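PDB 1NY1: peptidoglycan-N-acetylmuramic acid deacetylase PdaA from Bacillus subtilis, which deacetylates N-acetylmuramic acid in peptidoglycan, leading to muramic delta-lactam in the spore cortex, and is required for germination. Local coordinates for residues A[19-22]-A[23-27]; A[74-77]-A[78-82]; A[104-108]-A[109-113]. One frame throughout, in Å; residues are numbered along the deposited sequence.

Interaction 1. Residues A[19-22]-A[23-27]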
ATOM      1  N   PRO A  19     -13.156  -2.645   9.532  1.00 17.17           N
ATOM      2  CA  PRO A  19     -14.240  -2.041   8.756  1.00 17.47           C
ATOM      3  C   PRO A  19     -14.696  -3.042   7.699  1.00 18.70           C
ATOM      4  O   PRO A  19     -14.034  -4.057   7.484  1.00 17.05           O
ATOM      5  CB  PRO A  19     -13.576  -0.809   8.149  1.00 18.69           C
ATOM      6  CG  PRO A  19     -12.171  -1.283   7.918  1.00 17.25           C
ATOM      7  CD  PRO A  19     -11.860  -2.024   9.201  1.00 16.16           C
ATOM      8  N   ASP A  20     -15.825  -2.768   7.054  1.00 19.49           N
ATOM      9  CA  ASP A  20     -16.339  -3.654   6.015  1.00 21.02           C
ATOM     10  C   ASP A  20     -16.832  -2.833   4.834  1.00 21.95           C
ATOM     11  O   ASP A  20     -17.615  -1.897   5.000  1.00 22.34           O
ATOM     12  CB  ASP A  20     -17.475  -4.521   6.564  1.00 22.88           C
ATOM     13  CG  ASP A  20     -17.979  -5.531   5.544  1.00 24.07           C
ATOM     14  OD1 ASP A  20     -18.784  -5.157   4.673  1.00 26.56           O
ATOM     15  OD2 ASP A  20     -17.551  -6.699   5.607  1.00 28.09           O
ATOM     16  N   ALA A  21     -16.369  -3.187   3.638  1.00 22.54           N
ATOM     17  CA  ALA A  21     -16.741  -2.468   2.423  1.00 24.04           C
ATOM     18  C   ALA A  21     -18.103  -2.859   1.852  1.00 24.86           C
ATOM     19  O   ALA A  21     -18.530  -2.318   0.832  1.00 26.13           O
ATOM     20  CB  ALA A  21     -15.661  -2.660   1.361  1.00 24.07           C
ATOM     21  N   GLY A  22     -18.783  -3.796   2.505  1.00 24.66           N
ATOM     22  CA  GLY A  22     -20.090  -4.219   2.028  1.00 25.89           C
ATOM     23  C   GLY A  22     -20.058  -5.511   1.231  1.00 26.71           C
ATOM     24  O   GLY A  22     -19.013  -5.908   0.717  1.00 25.79           O
ATOM     25  N   LYS A  23     -21.213  -6.161   1.112  1.00 26.99           N
ATOM     26  CA  LYS A  23     -21.319  -7.430   0.391  1.00 26.17           C
ATOM     27  C   LYS A  23     -20.954  -7.344  -1.090  1.00 26.80           C
ATOM     28  O   LYS A  23     -20.258  -8.216  -1.605  1.00 26.84           O
ATOM     29  CB  LYS A  23     -22.735  -8.007   0.532  1.00 26.12           C
ATOM     30  CG  LYS A  23     -23.719  -7.087   1.231  1.00 24.81           C
ATOM     31  CD  LYS A  23     -23.407  -6.972   2.715  1.00 24.64           C
ATOM     32  CE  LYS A  23     -24.067  -5.742   3.317  1.00 23.28           C
ATOM     33  NZ  LYS A  23     -23.533  -4.492   2.698  1.00 23.06           N
ATOM     34  N   GLN A  24     -21.420  -6.302  -1.772  1.00 28.91           N
ATOM     35  CA  GLN A  24     -21.124  -6.146  -3.192  1.00 30.62           C
ATOM     36  C   GLN A  24     -19.626  -6.037  -3.458  1.00 30.11           C
ATOM     37  O   GLN A  24     -19.095  -6.709  -4.343  1.00 29.77           O
ATOM     38  CB  GLN A  24     -21.841  -4.921  -3.764  1.00 33.27           C
ATOM     39  CG  GLN A  24     -23.303  -5.168  -4.123  1.00 37.59           C
ATOM     40  CD  GLN A  24     -23.927  -4.000  -4.864  1.00 39.24           C
ATOM     41  OE1 GLN A  24     -23.381  -3.520  -5.859  1.00 41.34           O
ATOM     42  NE2 GLN A  24     -25.081  -3.541  -4.388  1.00 39.77           N
ATOM     43  N   LEU A  25     -18.948  -5.187  -2.694  1.00 29.30           N
ATOM     44  CA  LEU A  25     -17.510  -5.013  -2.858  1.00 28.68           C
ATOM     45  C   LEU A  25     -16.739  -6.235  -2.379  1.00 28.07           C
ATOM     46  O   LEU A  25     -15.750  -6.630  -2.995  1.00 28.08           O
ATOM     47  CB  LEU A  25     -17.028  -3.771  -2.108  1.00 28.76           C
ATOM     48  CG  LEU A  25     -17.186  -2.457  -2.874  1.00 29.10           C
ATOM     49  CD1 LEU A  25     -16.755  -1.291  -2.003  1.00 30.86           C
ATOM     50  CD2 LEU A  25     -16.350  -2.515  -4.144  1.00 30.43           C
ATOM     51  N   ASN A  26     -17.184  -6.835  -1.281  1.00 27.28           N
ATOM     52  CA  ASN A  26     -16.499  -8.015  -0.775  1.00 26.49           C
ATOM     53  C   ASN A  26     -16.553  -9.140  -1.798  1.00 26.30           C
ATOM     54  O   ASN A  26     -15.565  -9.841  -2.006  1.00 27.44           O
ATOM     55  CB  ASN A  26     -17.112  -8.480   0.545  1.00 25.99           C
ATOM     56  CG  ASN A  26     -16.808  -7.538   1.687  1.00 24.90           C
ATOM     57  OD1 ASN A  26     -15.786  -6.849   1.686  1.00 23.79           O
ATOM     58  ND2 ASN A  26     -17.684  -7.515   2.682  1.00 25.69           N
ATOM     59  N   SER A  27     -17.701  -9.305  -2.446  1.00 26.41           N
ATOM     60  CA  SER A  27     -17.857 -10.360  -3.446  1.00 26.07           C
ATOM     61  C   SER A  27     -16.984 -10.110  -4.672  1.00 25.10           C
ATOM     62  O   SER A  27     -16.348 -11.030  -5.184  1.00 24.58           O
ATOM     63  CB  SER A  27     -19.322 -10.473  -3.880  1.00 28.04           C
ATOM     64  OG  SER A  27     -20.132 -10.956  -2.822  1.00 31.63           O
TER
HETATM   65  O   HOH W   1     -20.337  -3.071  -1.022  1.00 31.94           O
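Asp-20 turns its carboxylate opposite its own backbone nitrogen (chi1 -176°), while Asn-26 keeps CG beside its own N (chi1 -71°), and these two rotations carry acid and amide together at the start of helix 23-31. The result is an Asx turn running into a helix N-terminus: Asp-20 OD1 accepts from Gly-22 N at 2.6 Å, the donor standing above the carboxylate plane. The other oxygen is used as well. Asn-26 ND2 reaches Asp-20 OD2 at 3.0 Å on the syn side of that oxygen, though tilted out of the carboxylate plane, with amide and carboxylate planes 86° apart, so one acid ties both the turn and the first turn of the helix. The amide's remaining atom, Asn-26 OD1, bonds to the hydroxyl of Tyr-36, which also takes up Ala-21 N; the head group is thus held at both ends and its rotation is fixed.

Gly-22 is the N-cap residue, and its O receives Asn-26 N at 2.9 Å. Here a beta carbon would collide with the carbonyl oxygen of Ala-21, so a residue lacking a side chain fits. Ala-21 CB also rests on Leu-25 CD1 at 3.8 Å, a small apolar patch at the surface, away from the metal site. Beside that patch a single water bridges the junction, donating to Ala-21 O at 2.7 Å and accepting from Leu-25 N at 3.0 Å.

Interaction 2. Residues A[74-77]-A[78-82]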
ATOM      1  N   PHE A  74       6.001  -0.844  -0.455  1.00  9.15           N
ATOM      2  CA  PHE A  74       5.919   0.464  -1.099  1.00 10.76           C
ATOM      3  C   PHE A  74       5.439   0.352  -2.537  1.00 11.82           C
ATOM      4  O   PHE A  74       6.112  -0.246  -3.377  1.00 10.43           O
ATOM      5  CB  PHE A  74       7.293   1.148  -1.088  1.00 10.69           C
ATOM      6  CG  PHE A  74       7.848   1.394   0.289  1.00 11.47           C
ATOM      7  CD1 PHE A  74       8.474   0.371   1.000  1.00 11.99           C
ATOM      8  CD2 PHE A  74       7.742   2.651   0.876  1.00 12.32           C
ATOM      9  CE1 PHE A  74       8.994   0.600   2.281  1.00 12.63           C
ATOM     10  CE2 PHE A  74       8.253   2.893   2.154  1.00 12.25           C
ATOM     11  CZ  PHE A  74       8.881   1.865   2.856  1.00 11.58           C
ATOM     12  N   PHE A  75       4.269   0.918  -2.810  1.00 10.63           N
ATOM     13  CA  PHE A  75       3.721   0.900  -4.153  1.00 11.26           C
ATOM     14  C   PHE A  75       4.250   2.144  -4.852  1.00 10.40           C
ATOM     15  O   PHE A  75       3.875   3.271  -4.520  1.00  9.24           O
ATOM     16  CB  PHE A  75       2.192   0.878  -4.106  1.00 10.07           C
ATOM     17  CG  PHE A  75       1.631  -0.408  -3.568  1.00 11.41           C
ATOM     18  CD1 PHE A  75       1.513  -0.620  -2.194  1.00 10.79           C
ATOM     19  CD2 PHE A  75       1.263  -1.433  -4.439  1.00 10.45           C
ATOM     20  CE1 PHE A  75       1.037  -1.837  -1.700  1.00 12.73           C
ATOM     21  CE2 PHE A  75       0.790  -2.648  -3.957  1.00 12.71           C
ATOM     22  CZ  PHE A  75       0.674  -2.857  -2.580  1.00 11.32           C
ATOM     23  N   VAL A  76       5.144   1.933  -5.816  1.00  9.98           N
ATOM     24  CA  VAL A  76       5.780   3.038  -6.526  1.00  9.83           C
ATOM     25  C   VAL A  76       5.300   3.266  -7.956  1.00 10.15           C
ATOM     26  O   VAL A  76       4.825   2.346  -8.621  1.00 10.66           O
ATOM     27  CB  VAL A  76       7.318   2.832  -6.540  1.00 10.88           C
ATOM     28  CG1 VAL A  76       7.836   2.725  -5.108  1.00 11.66           C
ATOM     29  CG2 VAL A  76       7.676   1.563  -7.317  1.00 10.83           C
ATOM     30  N   THR A  77       5.417   4.510  -8.412  1.00 10.90           N
ATOM     31  CA  THR A  77       5.034   4.877  -9.772  1.00 13.09           C
ATOM     32  C   THR A  77       6.301   4.988 -10.603  1.00 12.49           C
ATOM     33  O   THR A  77       7.405   5.031 -10.061  1.00 12.10           O
ATOM     34  CB  THR A  77       4.316   6.252  -9.829  1.00 12.14           C
ATOM     35  OG1 THR A  77       5.232   7.285  -9.438  1.00 12.78           O
ATOM     36  CG2 THR A  77       3.109   6.264  -8.912  1.00 13.80           C
ATOM     37  N   GLY A  78       6.136   5.046 -11.920  1.00 14.03           N
ATOM     38  CA  GLY A  78       7.288   5.167 -12.791  1.00 13.84           C
ATOM     39  C   GLY A  78       8.139   6.373 -12.429  1.00 14.53           C
ATOM     40  O   GLY A  78       9.365   6.281 -12.355  1.00 14.23           O
ATOM     41  N   HIS A  79       7.492   7.508 -12.186  1.00 15.05           N
ATOM     42  CA  HIS A  79       8.220   8.722 -11.838  1.00 17.68           C
ATOM     43  C   HIS A  79       9.077   8.569 -10.589  1.00 16.60           C
ATOM     44  O   HIS A  79      10.230   8.998 -10.565  1.00 16.11           O
ATOM     45  CB  HIS A  79       7.263   9.894 -11.625  1.00 20.34           C
ATOM     46  CG  HIS A  79       7.943  11.119 -11.092  1.00 24.94           C
ATOM     47  ND1 HIS A  79       8.807  11.880 -11.851  1.00 26.59           N
ATOM     48  CD2 HIS A  79       7.943  11.671  -9.856  1.00 24.69           C
ATOM     49  CE1 HIS A  79       9.313  12.845 -11.104  1.00 27.08           C
ATOM     50  NE2 HIS A  79       8.806  12.741  -9.889  1.00 26.09           N
ATOM     51  N   PHE A  80       8.504   7.978  -9.545  1.00 14.73           N
ATOM     52  CA  PHE A  80       9.235   7.794  -8.300  1.00 13.97           C
ATOM     53  C   PHE A  80      10.489   6.955  -8.522  1.00 12.78           C
ATOM     54  O   PHE A  80      11.574   7.295  -8.044  1.00 13.18           O
ATOM     55  CB  PHE A  80       8.357   7.112  -7.250  1.00 12.64           C
ATOM     56  CG  PHE A  80       8.997   7.037  -5.898  1.00 11.81           C
ATOM     57  CD1 PHE A  80       9.004   8.145  -5.057  1.00 12.22           C
ATOM     58  CD2 PHE A  80       9.646   5.880  -5.488  1.00 13.82           C
ATOM     59  CE1 PHE A  80       9.653   8.103  -3.825  1.00 11.92           C
ATOM     60  CE2 PHE A  80      10.300   5.825  -4.258  1.00 13.29           C
ATOM     61  CZ  PHE A  80      10.304   6.941  -3.426  1.00 11.78           C
ATOM     62  N   VAL A  81      10.331   5.850  -9.244  1.00 11.68           N
ATOM     63  CA  VAL A  81      11.450   4.961  -9.525  1.00 12.77           C
ATOM     64  C   VAL A  81      12.546   5.680 -10.311  1.00 13.22           C
ATOM     65  O   VAL A  81      13.721   5.594  -9.966  1.00 14.26           O
ATOM     66  CB  VAL A  81      10.979   3.712 -10.314  1.00 13.48           C
ATOM     67  CG1 VAL A  81      12.176   2.855 -10.701  1.00 13.43           C
ATOM     68  CG2 VAL A  81      10.016   2.896  -9.462  1.00 12.42           C
ATOM     69  N   LYS A  82      12.155   6.394 -11.358  1.00 15.59           N
ATOM     70  CA  LYS A  82      13.109   7.121 -12.185  1.00 15.90           C
ATOM     71  C   LYS A  82      13.755   8.287 -11.431  1.00 15.88           C
ATOM     72  O   LYS A  82      14.932   8.590 -11.627  1.00 14.35           O
ATOM     73  CB  LYS A  82      12.411   7.655 -13.438  1.00 17.23           C
ATOM     74  CG  LYS A  82      11.697   6.586 -14.272  1.00 20.48           C
ATOM     75  CD  LYS A  82      12.633   5.872 -15.236  1.00 22.39           C
ATOM     76  CE  LYS A  82      13.010   6.775 -16.412  1.00 24.66           C
ATOM     77  NZ  LYS A  82      13.929   6.092 -17.371  1.00 25.97           N
TER
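Thr-77 O takes the N-H of Val-81 at 3.1 Å, an almost straight bond (171° at the hydrogen). It closes the first turn of helix 78-83. The side chain of the same threonine supplies the second tie: Thr-77 OG1 accepts from Phe-80 N at 3.3 Å, a weak bond but a well-aligned one. That capping contact depends on the rotation about CA-CB. With chi1 at 65°, OG1 sits between the backbone N and the carbonyl carbon and faces the first helical turn, whereas CG2, anti to the carbonyl carbon, is left to pack against His-105. Thr-77 is therefore the N-cap, taking up two of the N-H groups at the helix start, one with its carbonyl and one with its hydroxyl.

The junction is a strand-to-helix turn within the parallel beta/alpha architecture of the NodB-type deacetylases: strand 73-76 pairs with 44-51 and 97-100, and the axes of strand segment 74-76 and helix segment 78-82 stand 99° apart. Its cap lies right at the metal site, for the Thr-77 side chain packs against the metal-binding His-101 and His-105.

Beneath the cap, Val-76 splits its two methyls between two helix residues. Val-76 CG1 meets Phe-80 CD2 at 3.7 Å, approaching the ring obliquely, and the two side chains cross at about a right angle. Val-76 CG2 is pressed to 3.4 Å from Val-81 CG2, closer than usual for methyl carbons, so the fit there is tight. Further out, Ile-88 of helix 85-93 covers both Val-76 and Phe-80, while Glu-126, Val-127 and Ile-130 of helix 113-131 lie against Val-81.

Interaction 3. Residues A[104-108]-A[109-113]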
ATOM      1  N   HIS A 104       2.598   5.595 -15.191  1.00 19.12           N
ATOM      2  CA  HIS A 104       2.096   6.963 -15.291  1.00 22.25           C
ATOM      3  C   HIS A 104       0.945   7.266 -14.340  1.00 23.04           C
ATOM      4  O   HIS A 104       0.346   8.340 -14.404  1.00 22.92           O
ATOM      5  CB  HIS A 104       1.659   7.257 -16.727  1.00 22.48           C
ATOM      6  CG  HIS A 104       2.763   7.138 -17.729  1.00 24.70           C
ATOM      7  ND1 HIS A 104       2.886   6.059 -18.578  1.00 26.30           N
ATOM      8  CD2 HIS A 104       3.804   7.958 -18.008  1.00 25.91           C
ATOM      9  CE1 HIS A 104       3.955   6.220 -19.338  1.00 27.32           C
ATOM     10  NE2 HIS A 104       4.530   7.363 -19.011  1.00 25.58           N
ATOM     11  N   HIS A 105       0.643   6.317 -13.460  1.00 24.13           N
ATOM     12  CA  HIS A 105      -0.427   6.476 -12.482  1.00 25.63           C
ATOM     13  C   HIS A 105      -1.730   6.954 -13.136  1.00 26.44           C
ATOM     14  O   HIS A 105      -2.380   7.882 -12.650  1.00 25.47           O
ATOM     15  CB  HIS A 105       0.026   7.462 -11.394  1.00 26.56           C
ATOM     16  CG  HIS A 105      -0.812   7.428 -10.154  1.00 27.39           C
ATOM     17  ND1 HIS A 105      -1.896   8.258  -9.962  1.00 28.99           N
ATOM     18  CD2 HIS A 105      -0.731   6.654  -9.045  1.00 28.04           C
ATOM     19  CE1 HIS A 105      -2.444   7.999  -8.788  1.00 28.98           C
ATOM     20  NE2 HIS A 105      -1.757   7.029  -8.212  1.00 26.67           N
ATOM     21  N   PRO A 106      -2.136   6.314 -14.247  1.00 26.06           N
ATOM     22  CA  PRO A 106      -3.369   6.713 -14.929  1.00 25.74           C
ATOM     23  C   PRO A 106      -4.586   5.974 -14.384  1.00 24.88           C
ATOM     24  O   PRO A 106      -4.470   5.128 -13.498  1.00 24.07           O
ATOM     25  CB  PRO A 106      -3.083   6.328 -16.366  1.00 25.83           C
ATOM     26  CG  PRO A 106      -2.405   4.999 -16.178  1.00 26.97           C
ATOM     27  CD  PRO A 106      -1.449   5.252 -15.008  1.00 26.29           C
ATOM     28  N   ASP A 107      -5.755   6.313 -14.924  1.00 23.86           N
ATOM     29  CA  ASP A 107      -7.004   5.667 -14.546  1.00 23.67           C
ATOM     30  C   ASP A 107      -7.006   4.401 -15.395  1.00 22.76           C
ATOM     31  O   ASP A 107      -7.237   4.464 -16.600  1.00 22.50           O
ATOM     32  CB  ASP A 107      -8.196   6.552 -14.931  1.00 24.17           C
ATOM     33  CG  ASP A 107      -9.524   5.966 -14.501  1.00 26.73           C
ATOM     34  OD1 ASP A 107      -9.734   4.742 -14.675  1.00 26.62           O
ATOM     35  OD2 ASP A 107     -10.375   6.734 -14.002  1.00 27.88           O
ATOM     36  N   LEU A 108      -6.738   3.256 -14.776  1.00 22.09           N
ATOM     37  CA  LEU A 108      -6.688   1.999 -15.508  1.00 20.92           C
ATOM     38  C   LEU A 108      -7.960   1.629 -16.253  1.00 20.74           C
ATOM     39  O   LEU A 108      -7.899   0.910 -17.244  1.00 20.46           O
ATOM     40  CB  LEU A 108      -6.315   0.854 -14.566  1.00 21.82           C
ATOM     41  CG  LEU A 108      -4.938   0.973 -13.915  1.00 22.17           C
ATOM     42  CD1 LEU A 108      -4.723  -0.191 -12.958  1.00 23.10           C
ATOM     43  CD2 LEU A 108      -3.870   0.998 -14.994  1.00 20.93           C
ATOM     44  N   THR A 109      -9.110   2.110 -15.788  1.00 20.59           N
ATOM     45  CA  THR A 109     -10.362   1.761 -16.452  1.00 23.34           C
ATOM     46  C   THR A 109     -10.459   2.385 -17.839  1.00 24.83           C
ATOM     47  O   THR A 109     -11.361   2.058 -18.606  1.00 27.53           O
ATOM     48  CB  THR A 109     -11.606   2.194 -15.637  1.00 21.86           C
ATOM     49  OG1 THR A 109     -11.787   3.611 -15.741  1.00 22.64           O
ATOM     50  CG2 THR A 109     -11.446   1.807 -14.171  1.00 21.20           C
ATOM     51  N   THR A 110      -9.524   3.271 -18.161  1.00 25.93           N
ATOM     52  CA  THR A 110      -9.521   3.936 -19.460  1.00 26.59           C
ATOM     53  C   THR A 110      -8.440   3.379 -20.388  1.00 26.19           C
ATOM     54  O   THR A 110      -8.268   3.863 -21.509  1.00 27.29           O
ATOM     55  CB  THR A 110      -9.289   5.452 -19.297  1.00 27.23           C
ATOM     56  OG1 THR A 110      -7.956   5.685 -18.823  1.00 26.01           O
ATOM     57  CG2 THR A 110     -10.283   6.038 -18.298  1.00 27.77           C
ATOM     58  N   LYS A 111      -7.715   2.368 -19.916  1.00 23.81           N
ATOM     59  CA  LYS A 111      -6.640   1.750 -20.693  1.00 23.11           C
ATOM     60  C   LYS A 111      -7.007   0.361 -21.211  1.00 23.49           C
ATOM     61  O   LYS A 111      -7.724  -0.394 -20.555  1.00 21.11           O
ATOM     62  CB  LYS A 111      -5.369   1.626 -19.844  1.00 22.03           C
ATOM     63  CG  LYS A 111      -4.812   2.937 -19.314  1.00 19.67           C
ATOM     64  CD  LYS A 111      -4.402   3.882 -20.434  1.00 20.83           C
ATOM     65  CE  LYS A 111      -3.905   5.208 -19.867  1.00 22.62           C
ATOM     66  NZ  LYS A 111      -3.581   6.218 -20.922  1.00 24.49           N
ATOM     67  N   THR A 112      -6.495   0.026 -22.389  1.00 24.11           N
ATOM     68  CA  THR A 112      -6.746  -1.277 -22.988  1.00 24.41           C
ATOM     69  C   THR A 112      -5.835  -2.300 -22.315  1.00 23.44           C
ATOM     70  O   THR A 112      -4.926  -1.931 -21.569  1.00 22.74           O
ATOM     71  CB  THR A 112      -6.422  -1.269 -24.483  1.00 24.01           C
ATOM     72  OG1 THR A 112      -5.011  -1.093 -24.662  1.00 24.12           O
ATOM     73  CG2 THR A 112      -7.159  -0.134 -25.175  1.00 25.19           C
ATOM     74  N   ALA A 113      -6.073  -3.580 -22.586  1.00 22.81           N
ATOM     75  CA  ALA A 113      -5.262  -4.642 -21.996  1.00 22.96           C
ATOM     76  C   ALA A 113      -3.780  -4.440 -22.300  1.00 23.19           C
ATOM     77  O   ALA A 113      -2.937  -4.564 -21.412  1.00 21.75           O
ATOM     78  CB  ALA A 113      -5.724  -6.000 -22.509  1.00 25.07           C
TER
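Asp-107 OD1 is gripped twice by Thr-109, through OG1 at 2.6 Å and through the backbone N at 2.9 Å, at the start of a short 3-10 turn in the loop that carries the metal-binding His-105. The two donors come from different directions: Thr-109 N arrives nearly in line with the C-O bond, whereas the hydroxyl stands 36° out of the carboxylate plane. The Thr-109 hydroxyl is rotated back toward the acid (chi1 75°), and this buried threonine has its hydroxyl satisfied locally.

The carbonyl oxygen of Asp-107 is likewise held twice, by Thr-110. Thr-110 OG1 donates to Asp-107 O at 2.6 Å in the carbonyl plane, and Thr-110 N reaches the same oxygen at 3.0 Å from above that plane. One residue on, Lys-111 N bonds to Leu-108 O at 3.0 Å, the next i to i+3 bond of the 3-10 turn. Putting an alanine at Asp-107 would probably leave the hydroxyl and N-H of Thr-109 without their shared acceptor and let the start of the turn loosen.

Around this polar core, a bend at chi2 (-62°) lays the Lys-111 chain across Pro-106, with Lys-111 CE 3.8 Å from Pro-106 CB and the two side chains roughly at right angles. Val-145 touches both Asp-107 and Thr-109, and Val-150 of helix 148-156 packs on Leu-108 and Thr-109. His-105 belongs to the H-x-x-x-H metal-binding motif of the NodB family, its ring meeting that of His-101 edge to face. Where the loop runs on into helix 113-131, Thr-112 OG1 caps the backbone N of Gln-115.

Overall arrangement
The three contacts come in series along the chain, each at or near a helix start: interaction 1 before helix 23-31, interaction 2 where strand 73-76 passes into helix 78-83, interaction 3 between strand 97-100 and helix 113-131. Interactions 2 and 3, centres about 16 Å apart, touch where Thr-77 CG2 meets His-105 CD2 at 3.9 Å. Strands 73-76 and 97-100 pair in parallel, so cap and loop emerge side by side in the NodB domain and border the metal-binding histidines. Interaction 1 lies on the surface away from the annotated sites, its centre about 29 Å from that of interaction 2, across the chain's centre, and about 24 Å from that of interaction 3.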